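Side-chain contacts in putative tryptophan halogenase (Xanthomonas campestris pv. campestris, PDB 6Y1W), which probably uses a reduced flavin cofactor to halogenate an aromatic substrate, as flavin-dependent halogenases related to the tryptophan halogenases do: residues 353-356 with 357-361; 360-363 with 364-367. All coordinates share one frame; numbering follows the deposited sequence.

Interaction 1 (353-356 with 357-361)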
loop_
_atom_site.group_PDB
_atom_site.type_symbol
_atom_site.label_atom_id
_atom_site.label_comp_id
_atom_site.label_asym_id
_atom_site.label_seq_id
_atom_site.Cartn_x
_atom_site.Cartn_y
_atom_site.Cartn_z
ATOM N N LEU A 353 -3.309 -16.539 -6.213
ATOM C CA LEU A 353 -4.080 -16.576 -4.983
ATOM C C LEU A 353 -3.616 -17.691 -4.066
ATOM O O LEU A 353 -3.673 -17.525 -2.852
ATOM C CB LEU A 353 -5.570 -16.717 -5.287
ATOM C CG LEU A 353 -6.150 -15.379 -5.765
ATOM C CD1 LEU A 353 -7.488 -15.631 -6.464
ATOM C CD2 LEU A 353 -6.289 -14.340 -4.651
ATOM N N ILE A 354 -3.145 -18.813 -4.623
ATOM C CA ILE A 354 -2.492 -19.834 -3.796
ATOM C C ILE A 354 -1.251 -19.252 -3.135
ATOM O O ILE A 354 -1.039 -19.386 -1.919
ATOM C CB ILE A 354 -2.139 -21.067 -4.648
ATOM C CG1 ILE A 354 -3.425 -21.764 -5.119
ATOM C CG2 ILE A 354 -1.332 -22.056 -3.777
ATOM C CD1 ILE A 354 -3.169 -22.825 -6.231
ATOM N N GLN A 355 -0.386 -18.619 -3.939
ATOM C CA GLN A 355 0.852 -18.055 -3.417
ATOM C C GLN A 355 0.570 -17.042 -2.321
ATOM O O GLN A 355 1.244 -17.044 -1.281
ATOM C CB GLN A 355 1.634 -17.387 -4.542
ATOM C CG GLN A 355 2.724 -16.455 -4.030
ATOM C CD GLN A 355 3.541 -15.864 -5.166
ATOM O OE1 GLN A 355 3.552 -16.408 -6.302
ATOM N NE2 GLN A 355 4.278 -14.786 -4.873
ATOM N N ARG A 356 -0.429 -16.162 -2.527
ATOM C CA ARG A 356 -0.716 -15.171 -1.478
ATOM C C ARG A 356 -1.127 -15.845 -0.175
ATOM O O ARG A 356 -0.720 -15.419 0.914
ATOM C CB ARG A 356 -1.823 -14.203 -1.913
ATOM C CG ARG A 356 -1.418 -13.289 -3.063
ATOM C CD ARG A 356 -0.251 -12.345 -2.686
ATOM N NE ARG A 356 -0.612 -11.595 -1.494
ATOM C CZ ARG A 356 0.182 -11.418 -0.443
ATOM N NH1 ARG A 356 1.406 -11.948 -0.421
ATOM N NH2 ARG A 356 -0.265 -10.714 0.600
ATOM N N GLY A 357 -1.965 -16.874 -0.255
ATOM C CA GLY A 357 -2.389 -17.547 0.961
ATOM C C GLY A 357 -1.203 -18.160 1.685
ATOM O O GLY A 357 -1.144 -18.151 2.918
ATOM N N ILE A 358 -0.254 -18.713 0.923
ATOM C CA ILE A 358 0.927 -19.364 1.510
ATOM C C ILE A 358 1.866 -18.319 2.116
ATOM O O ILE A 358 2.330 -18.445 3.266
ATOM C CB ILE A 358 1.661 -20.186 0.427
ATOM C CG1 ILE A 358 0.814 -21.360 -0.037
ATOM C CG2 ILE A 358 3.058 -20.657 0.959
ATOM C CD1 ILE A 358 1.308 -21.971 -1.369
ATOM N N VAL A 359 2.216 -17.308 1.325
ATOM C CA VAL A 359 3.143 -16.283 1.778
ATOM C C VAL A 359 2.568 -15.559 2.985
ATOM O O VAL A 359 3.278 -15.289 3.962
ATOM C CB VAL A 359 3.465 -15.305 0.631
ATOM C CG1 VAL A 359 4.252 -14.060 1.168
ATOM C CG2 VAL A 359 4.307 -16.032 -0.413
ATOM N N ARG A 360 1.272 -15.258 2.956
ATOM C CA ARG A 360 0.681 -14.589 4.111
ATOM C C ARG A 360 0.742 -15.478 5.341
ATOM O O ARG A 360 1.018 -14.991 6.444
ATOM C CB ARG A 360 -0.768 -14.193 3.836
ATOM C CG ARG A 360 -1.318 -13.242 4.905
ATOM C CD ARG A 360 -2.811 -13.023 4.707
ATOM N NE ARG A 360 -3.082 -12.592 3.330
ATOM C CZ ARG A 360 -3.749 -13.309 2.432
ATOM N NH1 ARG A 360 -4.246 -14.510 2.719
ATOM N NH2 ARG A 360 -3.909 -12.801 1.207
ATOM N N LEU A 361 0.513 -16.793 5.162
ATOM C CA LEU A 361 0.599 -17.726 6.294
ATOM C C LEU A 361 2.012 -17.744 6.856
ATOM O O LEU A 361 2.213 -17.755 8.079
ATOM C CB LEU A 361 0.222 -19.137 5.852
ATOM C CG LEU A 361 0.299 -20.239 6.936
ATOM C CD1 LEU A 361 -0.468 -19.891 8.227
ATOM C CD2 LEU A 361 -0.241 -21.582 6.355
#
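Gly357 N reaches back to Leu353 O over 3.2 Å, the first of four consecutive i to i+4 bonds that tie 353-356 to 357-360; Leu361 N to Gly357 O carries the pattern on, within alpha-helix 350-363 of the flavin-dependent halogenase fold. Having no side chain, Gly357 meets the preceding turn through its backbone alone.

Ile358 comes next, bonded through its N to Ile354 O. The two isoleucines lie side by side and point the same way, CD1 of Ile358 packed 3.6 Å from CG2 of Ile354. In both, CG1 stands beside the backbone N (chi1 -67°), which turns the ethyl arm of Ile358 back over the preceding turn. Together they face helix 25-39: Ile354 touches Ala27, a predicted FAD-binding residue, and Met30, while Ile358 rests on Met30 and Ala34.

At Val359 the backbone bond is nearly straight, N to Gln355 O 2.8 Å with 175° at the hydrogen. Its CG2 lies alongside the Gln355 chain, 4.0 Å from CG. That chain runs out extended until NE2 finds Ser65 O. On the other branch, CG1 of Val359 sits 3.9 Å from NH1 of Arg356, at the edge of the guanidinium. The same NH1 forms a salt bridge with a bound MES molecule, probably from the crystallisation liquor.

Arg360 closes the set, its N bonded to Arg356 O. NH2 of Arg356 and NH2 of Arg360 are 4.2 Å apart, but the Glu384 carboxylate, salt-bridged to Arg356 and in a long, weak ion pair with Arg360, would be expected to ease the like charges; Arg360 also makes a cation-pi contact with Tyr377. A bend at chi3 (-53°) folds the Arg360 guanidinium back along its own helix, placing its centre beneath Arg356 O, which lies 3.9 Å above the guanidinium plane.

Interaction 2 (360-363 with 364-367)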
loop_
_atom_site.group_PDB
_atom_site.type_symbol
_atom_site.label_atom_id
_atom_site.label_comp_id
_atom_site.label_asym_id
_atom_site.label_seq_id
_atom_site.Cartn_x
_atom_site.Cartn_y
_atom_site.Cartn_z
ATOM N N ARG A 360 1.272 -15.258 2.956
ATOM C CA ARG A 360 0.681 -14.589 4.111
ATOM C C ARG A 360 0.742 -15.478 5.341
ATOM O O ARG A 360 1.018 -14.991 6.444
ATOM C CB ARG A 360 -0.768 -14.193 3.836
ATOM C CG ARG A 360 -1.318 -13.242 4.905
ATOM C CD ARG A 360 -2.811 -13.023 4.707
ATOM N NE ARG A 360 -3.082 -12.592 3.330
ATOM C CZ ARG A 360 -3.749 -13.309 2.432
ATOM N NH1 ARG A 360 -4.246 -14.510 2.719
ATOM N NH2 ARG A 360 -3.909 -12.801 1.207
ATOM N N LEU A 361 0.513 -16.793 5.162
ATOM C CA LEU A 361 0.599 -17.726 6.294
ATOM C C LEU A 361 2.012 -17.744 6.856
ATOM O O LEU A 361 2.213 -17.755 8.079
ATOM C CB LEU A 361 0.222 -19.137 5.852
ATOM C CG LEU A 361 0.299 -20.239 6.936
ATOM C CD1 LEU A 361 -0.468 -19.891 8.227
ATOM C CD2 LEU A 361 -0.241 -21.582 6.355
ATOM N N LEU A 362 3.017 -17.814 5.966
ATOM C CA LEU A 362 4.392 -17.851 6.463
ATOM C C LEU A 362 4.752 -16.546 7.180
ATOM O O LEU A 362 5.525 -16.551 8.157
ATOM C CB LEU A 362 5.350 -18.146 5.302
ATOM C CG LEU A 362 5.207 -19.593 4.824
ATOM C CD1 LEU A 362 6.114 -19.865 3.599
ATOM C CD2 LEU A 362 5.484 -20.597 5.943
ATOM N N GLN A 363 4.212 -15.421 6.718
ATOM C CA GLN A 363 4.482 -14.157 7.403
ATOM C C GLN A 363 3.764 -14.035 8.738
ATOM O O GLN A 363 4.125 -13.158 9.531
ATOM C CB GLN A 363 4.106 -12.981 6.488
ATOM C CG GLN A 363 5.089 -12.856 5.351
ATOM C CD GLN A 363 4.738 -11.775 4.402
ATOM O OE1 GLN A 363 3.570 -11.517 4.160
ATOM N NE2 GLN A 363 5.748 -11.165 3.798
ATOM N N THR A 364 2.783 -14.884 9.017
ATOM C CA THR A 364 2.112 -14.881 10.316
ATOM C C THR A 364 2.160 -16.265 10.947
ATOM O O THR A 364 1.252 -16.669 11.682
ATOM C CB THR A 364 0.669 -14.391 10.196
ATOM O OG1 THR A 364 0.105 -14.241 11.511
ATOM C CG2 THR A 364 -0.145 -15.372 9.404
ATOM N N PHE A 365 3.252 -17.007 10.693
ATOM C CA PHE A 365 3.231 -18.414 11.030
ATOM C C PHE A 365 3.140 -18.598 12.544
ATOM O O PHE A 365 3.859 -17.927 13.286
ATOM C CB PHE A 365 4.441 -19.202 10.481
ATOM C CG PHE A 365 4.156 -20.674 10.444
ATOM C CD1 PHE A 365 3.396 -21.217 9.404
ATOM C CD2 PHE A 365 4.467 -21.481 11.526
ATOM C CE1 PHE A 365 3.044 -22.553 9.421
ATOM C CE2 PHE A 365 4.122 -22.822 11.519
ATOM C CZ PHE A 365 3.400 -23.347 10.477
ATOM N N PRO A 366 2.252 -19.459 13.029
ATOM C CA PRO A 366 1.993 -19.509 14.477
ATOM C C PRO A 366 3.085 -20.285 15.208
ATOM O O PRO A 366 3.503 -21.368 14.772
ATOM C CB PRO A 366 0.650 -20.252 14.574
ATOM C CG PRO A 366 0.629 -21.138 13.285
ATOM C CD PRO A 366 1.249 -20.210 12.246
ATOM N N GLN A 367 3.558 -19.707 16.316
ATOM C CA GLN A 367 4.042 -20.555 17.411
ATOM C C GLN A 367 2.866 -21.256 18.073
ATOM O O GLN A 367 2.888 -22.475 18.297
ATOM C CB GLN A 367 4.785 -19.733 18.461
ATOM C CG GLN A 367 5.952 -18.973 17.967
ATOM C CD GLN A 367 7.242 -19.775 18.006
ATOM O OE1 GLN A 367 7.237 -21.031 18.179
ATOM N NE2 GLN A 367 8.360 -19.069 17.821
#
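The Phe365 ring has CD of its neighbour Pro366 over one face, 3.4 Å above the plane and displaced toward the rim. Near the ring plane, at an edge, comes Leu361 O. Two leucines of the last helical turn converge on the same ring atom: CG of Leu361 and CD2 of Leu362 each lie 4.1 Å from CD1 of Phe365, both side chains running obliquely to that of Phe365. With CG anti to the backbone N (chi1 -161°), the ring reaches out beyond the backbone and turns its CD1 corner toward the two leucines.

Here the chain leaves helix 350-363, and the i to i+4 bonding gives way. Thr364 N is shared between Arg360 O, a weak bond, and Leu361 O at 3.1 Å, where the donor stands 70° out of the carbonyl plane. Phe365 N makes only a weak bond to Leu362 O.

The amide of Gln363 points to the second subunit, where NE2 bonds Trp116 O; Leu362 O likewise accepts from His460 NE2 of that subunit. Within its own chain the turn is wedged between elements: Leu362 and Phe365 pack on helix 25-39, Leu361 and Phe365 on strand 217-220 through Leu219 and Leu217, and Thr364 against Asp373 and Tyr377 of helix 371-397.

Overall arrangement
Interactions 1 and 2 follow one another along helix 350-363, sharing Arg360 and Leu361, with centres about 10 Å apart. Both are largely buried, but the centre of interaction 1 is about 13 Å from the centre of the chain, that of interaction 2 about 23 Å. Each has one flank on helix 25-39 and another on helix 371-397. Their chemistry diverges with place: interaction 1 combines regular helical bonding with aliphatic pairs and two arginines near one glutamate, whereas interaction 2 has irregular, weaker backbone bonds and an aromatic ring among leucines and a proline. Interaction 2 also meets the second subunit, which places the helix exit at the dimer interface.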